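Long-range contacts in antifreeze protein (Marinomonas primoryensis, PDB 3P4G), which probably binds ice through ordered waters held on its calcium-dependent, right-handed beta-helix, as a hyperactive antifreeze protein of an Antarctic bacterium: residues Val52-Asp57 / Met79-Asp84; Glu104-Gly109 / Glu123-Gly128. All coordinates share one frame; numbering follows the deposited sequence.

Contact 1: Val52-Asp57 / Met79-Asp84; sequences VLAGDD and MGTGND. With CA (calcium ion), chain F; CA (calcium ion), chain G; CA (calcium ion), chain E.
Asp56 and Asn83 meet at the outer edge of two successive turns. With CG of Asp56 beside its backbone N (chi1 -63°), OD1 accepts the N-H of Asn83, Asp56 OD1 to Asn83 N 2.8 Å, from 47° above the carboxylate plane. OD2 receives a hydrogen bond from a water that also takes one from Asn83 ND2; the Asn83 amide has its main polar mate in Asn102 on the coil beyond. Inward, Asp57 divides its carboxylate between two calcium ions. Asp57 OD2 holds the ion shared by the two segments at 2.3 Å, whereas its OD1 binds the preceding ion, completed by Val52 O, Ala54 O and atoms of Asp34, Ser36 and Asn38. The two loops belong to successive coils of a right-handed beta-helix, and their Gly-Asp pattern resembles the RTX-type calcium repeat. Six oxygens surround the shared ion: the carbonyls of Leu53, Gly55, Met79 and Thr81, Asp57 OD2 and Asp84 OD1. Asp84 lies alongside Asp57, the two carboxylate planes 4° apart. Asp84 OD1 also accepts Asp57 N at 2.9 Å through its anti lone pair, while Asp84 OD2 binds the following ion with the carbonyls of Gly80 and Gly82, so two cations and an N-H fix the rotation of the carboxylate. The shared cation probably offsets the repulsion between Asp57 OD2 and Asp84 OD1, 3.1 Å apart. Met79 gives its carbonyl to that ion and its side chain to the helix interior. Bends at chi2 and chi3 bring CE to 3.8 Å from Asp57 O and SD to 4.1 Å from Val52 CG2, with Val59 touching both Val52 and Met79. On the outer surface a water links Gly55 N to Thr81 OG1. At Gly82 a side chain would run into Gly55 O.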
ATOM      1  N   VAL A  52     -25.782  13.559   3.146  1.00  9.88           N
ATOM      2  CA  VAL A  52     -26.503  13.330   4.388  1.00 10.00           C
ATOM      3  C   VAL A  52     -26.084  14.267   5.521  1.00 10.61           C
ATOM      4  O   VAL A  52     -26.664  14.213   6.622  1.00 11.69           O
ATOM      5  CB  VAL A  52     -26.484  11.816   4.798  1.00  8.89           C
ATOM      6  CG1 VAL A  52     -27.486  10.998   3.916  1.00  9.09           C
ATOM      7  CG2 VAL A  52     -25.090  11.206   4.684  1.00  8.92           C
ATOM      8  N   LEU A  53     -25.123  15.168   5.240  1.00  9.50           N
ATOM      9  CA  LEU A  53     -24.863  16.349   6.087  1.00  9.83           C
ATOM     10  C   LEU A  53     -24.452  15.933   7.505  1.00  9.30           C
ATOM     11  O   LEU A  53     -23.828  14.880   7.709  1.00  8.86           O
ATOM     12  CB  LEU A  53     -26.101  17.311   6.113  1.00 10.51           C
ATOM     13  CG  LEU A  53     -26.474  17.920   4.747  1.00 10.57           C
ATOM     14  CD1 LEU A  53     -27.911  18.440   4.711  1.00 10.75           C
ATOM     15  CD2 LEU A  53     -25.504  19.054   4.359  1.00 12.96           C
ATOM     16  N   ALA A  54     -24.754  16.776   8.470  1.00 10.58           N
ATOM     17  CA  ALA A  54     -24.350  16.464   9.855  1.00 10.82           C
ATOM     18  C   ALA A  54     -25.090  15.246  10.421  1.00 10.65           C
ATOM     19  O   ALA A  54     -26.107  14.761   9.866  1.00 10.70           O
ATOM     20  CB  ALA A  54     -24.494  17.672  10.772  1.00 10.26           C
ATOM     21  N   GLY A  55     -24.565  14.767  11.543  1.00 11.67           N
ATOM     22  CA  GLY A  55     -25.142  13.578  12.147  1.00 11.06           C
ATOM     23  C   GLY A  55     -24.366  12.347  11.734  1.00 11.32           C
ATOM     24  O   GLY A  55     -23.614  12.357  10.752  1.00 11.15           O
ATOM     25  N   ASP A  56     -24.572  11.282  12.479  1.00 10.57           N
ATOM     26  CA  ASP A  56     -23.913  10.004  12.168  1.00 11.10           C
ATOM     27  C   ASP A  56     -24.917   9.222  11.294  1.00  9.96           C
ATOM     28  O   ASP A  56     -25.885   8.633  11.797  1.00 12.03           O
ATOM     29  CB  ASP A  56     -23.646   9.260  13.471  1.00 10.41           C
ATOM     30  CG  ASP A  56     -22.678   9.999  14.401  1.00 13.37           C
ATOM     31  OD1 ASP A  56     -21.915  10.878  13.938  1.00 10.00           O
ATOM     32  OD2 ASP A  56     -22.719   9.695  15.628  1.00 14.85           O
ATOM     33  N   ASP A  57     -24.682   9.265   9.985  1.00 10.32           N
ATOM     34  CA  ASP A  57     -25.668   8.831   8.985  1.00 10.26           C
ATOM     35  C   ASP A  57     -25.287   7.461   8.454  1.00  9.44           C
ATOM     36  O   ASP A  57     -24.107   7.132   8.311  1.00  9.15           O
ATOM     37  CB  ASP A  57     -25.656   9.805   7.808  1.00  9.03           C
ATOM     38  CG  ASP A  57     -25.925  11.245   8.242  1.00 10.07           C
ATOM     39  OD1 ASP A  57     -27.021  11.548   8.797  1.00 12.45           O
ATOM     40  OD2 ASP A  57     -25.043  12.083   8.020  1.00  8.88           O
ATOM     41  N   MET A  79     -20.969  12.115   2.901  1.00  8.65           N
ATOM     42  CA  MET A  79     -21.488  11.544   4.174  1.00  9.37           C
ATOM     43  C   MET A  79     -21.475  12.659   5.232  1.00  8.47           C
ATOM     44  O   MET A  79     -22.152  12.567   6.272  1.00  8.52           O
ATOM     45  CB  MET A  79     -20.669  10.335   4.625  1.00  8.86           C
ATOM     46  CG  MET A  79     -20.671   9.183   3.591  1.00  7.95           C
ATOM     47  SD  MET A  79     -22.340   8.531   3.211  1.00 11.35           S
ATOM     48  CE  MET A  79     -22.827   7.697   4.740  1.00 12.00           C
ATOM     49  N   GLY A  80     -20.739  13.719   4.926  1.00  7.72           N
ATOM     50  CA  GLY A  80     -20.666  14.939   5.764  1.00  9.09           C
ATOM     51  C   GLY A  80     -19.896  14.752   7.051  1.00  8.69           C
ATOM     52  O   GLY A  80     -19.165  13.743   7.270  1.00  8.14           O
ATOM     53  N   THR A  81     -20.011  15.764   7.899  1.00  8.94           N
ATOM     54  CA  THR A  81     -19.480  15.667   9.255  1.00  8.37           C
ATOM     55  C   THR A  81     -20.163  14.490   9.952  1.00  9.30           C
ATOM     56  O   THR A  81     -21.253  14.041   9.556  1.00  8.84           O
ATOM     57  CB  THR A  81     -19.672  16.969  10.085  1.00  8.70           C
ATOM     58  OG1 THR A  81     -21.065  17.275  10.278  1.00  9.11           O
ATOM     59  CG2 THR A  81     -18.920  18.160   9.392  1.00 10.49           C
ATOM     60  N   GLY A  82     -19.518  13.963  10.972  1.00  9.38           N
ATOM     61  CA  GLY A  82     -20.128  12.826  11.668  1.00  9.69           C
ATOM     62  C   GLY A  82     -19.399  11.526  11.416  1.00  8.89           C
ATOM     63  O   GLY A  82     -18.604  11.420  10.470  1.00  7.29           O
ATOM     64  N   ASN A  83     -19.697  10.544  12.266  1.00  8.27           N
ATOM     65  CA  ASN A  83     -19.167   9.173  12.111  1.00  8.52           C
ATOM     66  C   ASN A  83     -20.185   8.386  11.244  1.00  8.44           C
ATOM     67  O   ASN A  83     -21.200   7.879  11.764  1.00  9.39           O
ATOM     68  CB  ASN A  83     -19.062   8.500  13.497  1.00  8.60           C
ATOM     69  CG  ASN A  83     -18.091   9.204  14.441  1.00  9.80           C
ATOM     70  OD1 ASN A  83     -17.089   9.830  14.038  1.00  8.92           O
ATOM     71  ND2 ASN A  83     -18.389   9.103  15.732  1.00 13.09           N
ATOM     72  N   ASP A  84     -19.950   8.344   9.932  1.00  7.61           N
ATOM     73  CA  ASP A  84     -20.956   7.870   8.947  1.00  8.27           C
ATOM     74  C   ASP A  84     -20.661   6.479   8.443  1.00  9.24           C
ATOM     75  O   ASP A  84     -19.492   6.063   8.443  1.00  9.15           O
ATOM     76  CB  ASP A  84     -21.029   8.841   7.783  1.00 10.36           C
ATOM     77  CG  ASP A  84     -21.327  10.273   8.239  1.00  9.99           C
ATOM     78  OD1 ASP A  84     -22.453  10.571   8.748  1.00  9.19           O
ATOM     79  OD2 ASP A  84     -20.436  11.134   8.124  1.00  8.32           O
TER
HETATM   80 CA    CA F 402     -22.881  12.830   8.474  1.00  3.35          CA
HETATM   81 CA    CA G 403     -18.181  11.762   8.170  1.00  3.40          CA
HETATM   82 CA    CA E 401     -27.651  13.761   8.621  1.00  3.23          CA
HETATM   83  O   HOH W   1     -21.972  16.115  12.533  1.00  7.31           O
HETATM   84  O   HOH W   2     -21.015   7.729  16.260  1.00  6.36           O

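Contact 2: Glu104-Gly109 / Glu123-Gly128; sequences EIYIKG and EVYIGG
Tyr106 and Tyr125 stack on neighbouring parallel strands of adjacent beta-helix coils, in register, with strand axes 4.7 Å apart. Both rings have CG anti to the backbone N and point the same way in an offset stack, planes 1° apart and centroids 4.1 Å apart; Tyr106 CZ comes within 3.4 Å of Tyr125 CE2. An alanine at Tyr106 would take away the ring and probably expose a face of Tyr125 and let that ring turn more freely. Beneath them hydrogen bonds alternate from strand to strand, from Ile105 N to Glu123 O (2.7 Å) as far as Gly127 N to Ile107 O. The opposite face, of buried aliphatic side chains, is tightly packed: Ile107 CD1 rests 4.0 Å from Ile126 CG1, and Ile105 sits beside Val124, with Ile96 and Leu134 packing in. The tyrosine face is looser toward its glutamate end, where the OE2 atoms of exposed Glu104 and Glu123, 4.6 Å apart, would repel. A water that donates to OE2 of both glutamates lies between them and probably eases that repulsion. Past the strands, Gly128 N bonds Gly109 O at 3.0 Å, the donor standing 58° out of the carbonyl plane.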
ATOM      1  N   GLU A 104     -17.013   4.703   8.005  1.00  7.11           N
ATOM      2  CA  GLU A 104     -16.908   3.290   7.640  1.00  8.20           C
ATOM      3  C   GLU A 104     -17.532   3.179   6.260  1.00  9.75           C
ATOM      4  O   GLU A 104     -18.699   3.529   6.092  1.00 10.72           O
ATOM      5  CB  GLU A 104     -17.624   2.441   8.680  1.00 10.18           C
ATOM      6  CG  GLU A 104     -17.602   0.987   8.342  1.00  9.65           C
ATOM      7  CD  GLU A 104     -17.887   0.052   9.523  1.00 14.18           C
ATOM      8  OE1 GLU A 104     -17.955   0.454  10.707  1.00 11.98           O
ATOM      9  OE2 GLU A 104     -18.016  -1.159   9.248  1.00 12.93           O
ATOM     10  N   ILE A 105     -16.733   2.779   5.275  1.00  9.24           N
ATOM     11  CA  ILE A 105     -17.210   2.661   3.851  1.00  9.02           C
ATOM     12  C   ILE A 105     -17.019   1.199   3.392  1.00  9.43           C
ATOM     13  O   ILE A 105     -15.949   0.596   3.597  1.00  9.11           O
ATOM     14  CB  ILE A 105     -16.420   3.561   2.932  1.00  9.72           C
ATOM     15  CG1 ILE A 105     -16.708   5.043   3.233  1.00  7.64           C
ATOM     16  CG2 ILE A 105     -16.803   3.297   1.468  1.00  9.62           C
ATOM     17  CD1 ILE A 105     -15.805   5.997   2.413  1.00  9.51           C
ATOM     18  N   TYR A 106     -18.064   0.620   2.782  1.00  9.03           N
ATOM     19  CA  TYR A 106     -17.966  -0.675   2.223  1.00  9.72           C
ATOM     20  C   TYR A 106     -18.588  -0.639   0.844  1.00  8.91           C
ATOM     21  O   TYR A 106     -19.803  -0.505   0.738  1.00  9.40           O
ATOM     22  CB  TYR A 106     -18.773  -1.670   3.086  1.00 10.02           C
ATOM     23  CG  TYR A 106     -18.537  -3.137   2.744  1.00 12.61           C
ATOM     24  CD1 TYR A 106     -17.668  -3.916   3.494  1.00 15.15           C
ATOM     25  CD2 TYR A 106     -19.186  -3.749   1.652  1.00 17.05           C
ATOM     26  CE1 TYR A 106     -17.475  -5.260   3.206  1.00 16.14           C
ATOM     27  CE2 TYR A 106     -18.958  -5.100   1.333  1.00 20.62           C
ATOM     28  CZ  TYR A 106     -18.107  -5.837   2.120  1.00 19.42           C
ATOM     29  OH  TYR A 106     -17.873  -7.182   1.811  1.00 20.81           O
ATOM     30  N   ILE A 107     -17.753  -0.784  -0.174  1.00  7.48           N
ATOM     31  CA  ILE A 107     -18.181  -0.836  -1.574  1.00  7.94           C
ATOM     32  C   ILE A 107     -17.822  -2.229  -2.118  1.00 10.04           C
ATOM     33  O   ILE A 107     -16.652  -2.632  -2.122  1.00 10.73           O
ATOM     34  CB  ILE A 107     -17.440   0.243  -2.375  1.00  6.89           C
ATOM     35  CG1 ILE A 107     -17.816   1.639  -1.839  1.00  7.27           C
ATOM     36  CG2 ILE A 107     -17.686   0.045  -3.861  1.00  9.54           C
ATOM     37  CD1 ILE A 107     -16.682   2.627  -2.019  1.00  8.97           C
ATOM     38  N   LYS A 108     -18.825  -2.974  -2.571  1.00  9.95           N
ATOM     39  CA  LYS A 108     -18.577  -4.349  -3.020  1.00 12.19           C
ATOM     40  C   LYS A 108     -17.893  -4.355  -4.401  1.00 11.57           C
ATOM     41  O   LYS A 108     -17.085  -5.246  -4.710  1.00 13.36           O
ATOM     42  CB  LYS A 108     -19.920  -5.111  -3.084  1.00 13.21           C
ATOM     43  CG  LYS A 108     -19.824  -6.592  -3.271  1.00 20.22           C
ATOM     44  CD  LYS A 108     -21.228  -7.309  -3.219  1.00 28.71           C
ATOM     45  CE  LYS A 108     -21.148  -8.706  -3.911  1.00 34.83           C
ATOM     46  NZ  LYS A 108     -22.485  -9.340  -4.228  1.00 38.92           N
ATOM     47  N   GLY A 109     -18.255  -3.396  -5.238  1.00 11.09           N
ATOM     48  CA  GLY A 109     -17.827  -3.386  -6.672  1.00 10.72           C
ATOM     49  C   GLY A 109     -16.527  -2.615  -6.952  1.00 10.37           C
ATOM     50  O   GLY A 109     -15.662  -2.430  -6.065  1.00  9.32           O
ATOM     51  N   GLU A 123     -12.464   3.580   7.912  1.00  8.56           N
ATOM     52  CA  GLU A 123     -12.347   2.166   7.513  1.00  9.47           C
ATOM     53  C   GLU A 123     -12.950   2.077   6.116  1.00 10.79           C
ATOM     54  O   GLU A 123     -14.147   2.414   5.948  1.00 11.75           O
ATOM     55  CB  GLU A 123     -13.118   1.299   8.518  1.00 11.02           C
ATOM     56  CG  GLU A 123     -12.952  -0.182   8.298  1.00 15.40           C
ATOM     57  CD  GLU A 123     -13.300  -1.077   9.526  1.00 21.66           C
ATOM     58  OE1 GLU A 123     -13.318  -0.681  10.759  1.00 16.48           O
ATOM     59  OE2 GLU A 123     -13.555  -2.263   9.219  1.00 21.06           O
ATOM     60  N   VAL A 124     -12.128   1.746   5.109  1.00  8.86           N
ATOM     61  CA  VAL A 124     -12.606   1.712   3.696  1.00  8.92           C
ATOM     62  C   VAL A 124     -12.383   0.306   3.155  1.00 10.28           C
ATOM     63  O   VAL A 124     -11.241  -0.200   3.213  1.00 10.38           O
ATOM     64  CB  VAL A 124     -11.866   2.756   2.810  1.00  9.51           C
ATOM     65  CG1 VAL A 124     -12.387   2.759   1.330  1.00  8.74           C
ATOM     66  CG2 VAL A 124     -12.030   4.145   3.375  1.00 11.19           C
ATOM     67  N   TYR A 125     -13.444  -0.321   2.629  1.00  8.42           N
ATOM     68  CA  TYR A 125     -13.344  -1.609   1.981  1.00  9.20           C
ATOM     69  C   TYR A 125     -13.922  -1.407   0.570  1.00 10.01           C
ATOM     70  O   TYR A 125     -15.051  -0.842   0.414  1.00  9.73           O
ATOM     71  CB  TYR A 125     -14.214  -2.631   2.714  1.00  8.36           C
ATOM     72  CG  TYR A 125     -14.304  -3.995   2.077  1.00 10.08           C
ATOM     73  CD1 TYR A 125     -13.582  -5.074   2.595  1.00 13.66           C
ATOM     74  CD2 TYR A 125     -15.132  -4.233   0.951  1.00  9.62           C
ATOM     75  CE1 TYR A 125     -13.644  -6.319   2.009  1.00 15.85           C
ATOM     76  CE2 TYR A 125     -15.203  -5.476   0.375  1.00 11.65           C
ATOM     77  CZ  TYR A 125     -14.437  -6.520   0.905  1.00 14.82           C
ATOM     78  OH  TYR A 125     -14.524  -7.784   0.372  1.00 16.01           O
ATOM     79  N   ILE A 126     -13.131  -1.819  -0.424  1.00  8.22           N
ATOM     80  CA  ILE A 126     -13.520  -1.810  -1.834  1.00  8.10           C
ATOM     81  C   ILE A 126     -13.279  -3.259  -2.303  1.00  8.40           C
ATOM     82  O   ILE A 126     -12.127  -3.758  -2.292  1.00  9.57           O
ATOM     83  CB  ILE A 126     -12.717  -0.822  -2.633  1.00  7.31           C
ATOM     84  CG1 ILE A 126     -13.214   0.598  -2.305  1.00  6.17           C
ATOM     85  CG2 ILE A 126     -12.834  -1.075  -4.181  1.00  9.36           C
ATOM     86  CD1 ILE A 126     -12.131   1.729  -2.660  1.00 10.51           C
ATOM     87  N   GLY A 127     -14.348  -3.917  -2.731  1.00  7.52           N
ATOM     88  CA  GLY A 127     -14.268  -5.365  -3.066  1.00  8.63           C
ATOM     89  C   GLY A 127     -13.594  -5.603  -4.447  1.00  9.54           C
ATOM     90  O   GLY A 127     -12.857  -6.586  -4.693  1.00  8.36           O
ATOM     91  N   GLY A 128     -13.786  -4.630  -5.316  1.00  9.03           N
ATOM     92  CA  GLY A 128     -13.269  -4.715  -6.695  1.00 10.07           C
ATOM     93  C   GLY A 128     -11.938  -3.996  -6.882  1.00  9.85           C
ATOM     94  O   GLY A 128     -11.098  -3.937  -5.975  1.00  8.83           O
TER
HETATM   95  O   HOH W   3     -15.854  -2.976   9.568  1.00 23.89           O

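Both contacts join consecutive coils of the same beta-helix, but they occupy different parts of the coil. Contact 1 lies in the loops that precede strands 58-61 and 85-88, where carbonyls and carboxylates gather round calcium; it is buried at Val52, Asp57, Met79 and Asp84 but exposed at Leu53, Asp56, Thr81 and Asn83. Contact 2 is made by strands of the same row, meeting through backbone bonds, with an aliphatic face inside, a tyrosine-glutamate face outside and no metal in its segments. The two meet directly where Asp84 O probably bonds Glu104 N. The centres of contact 1 and contact 2 are about 18 Å apart, contact 1 being nearer the N-terminal end of the solenoid.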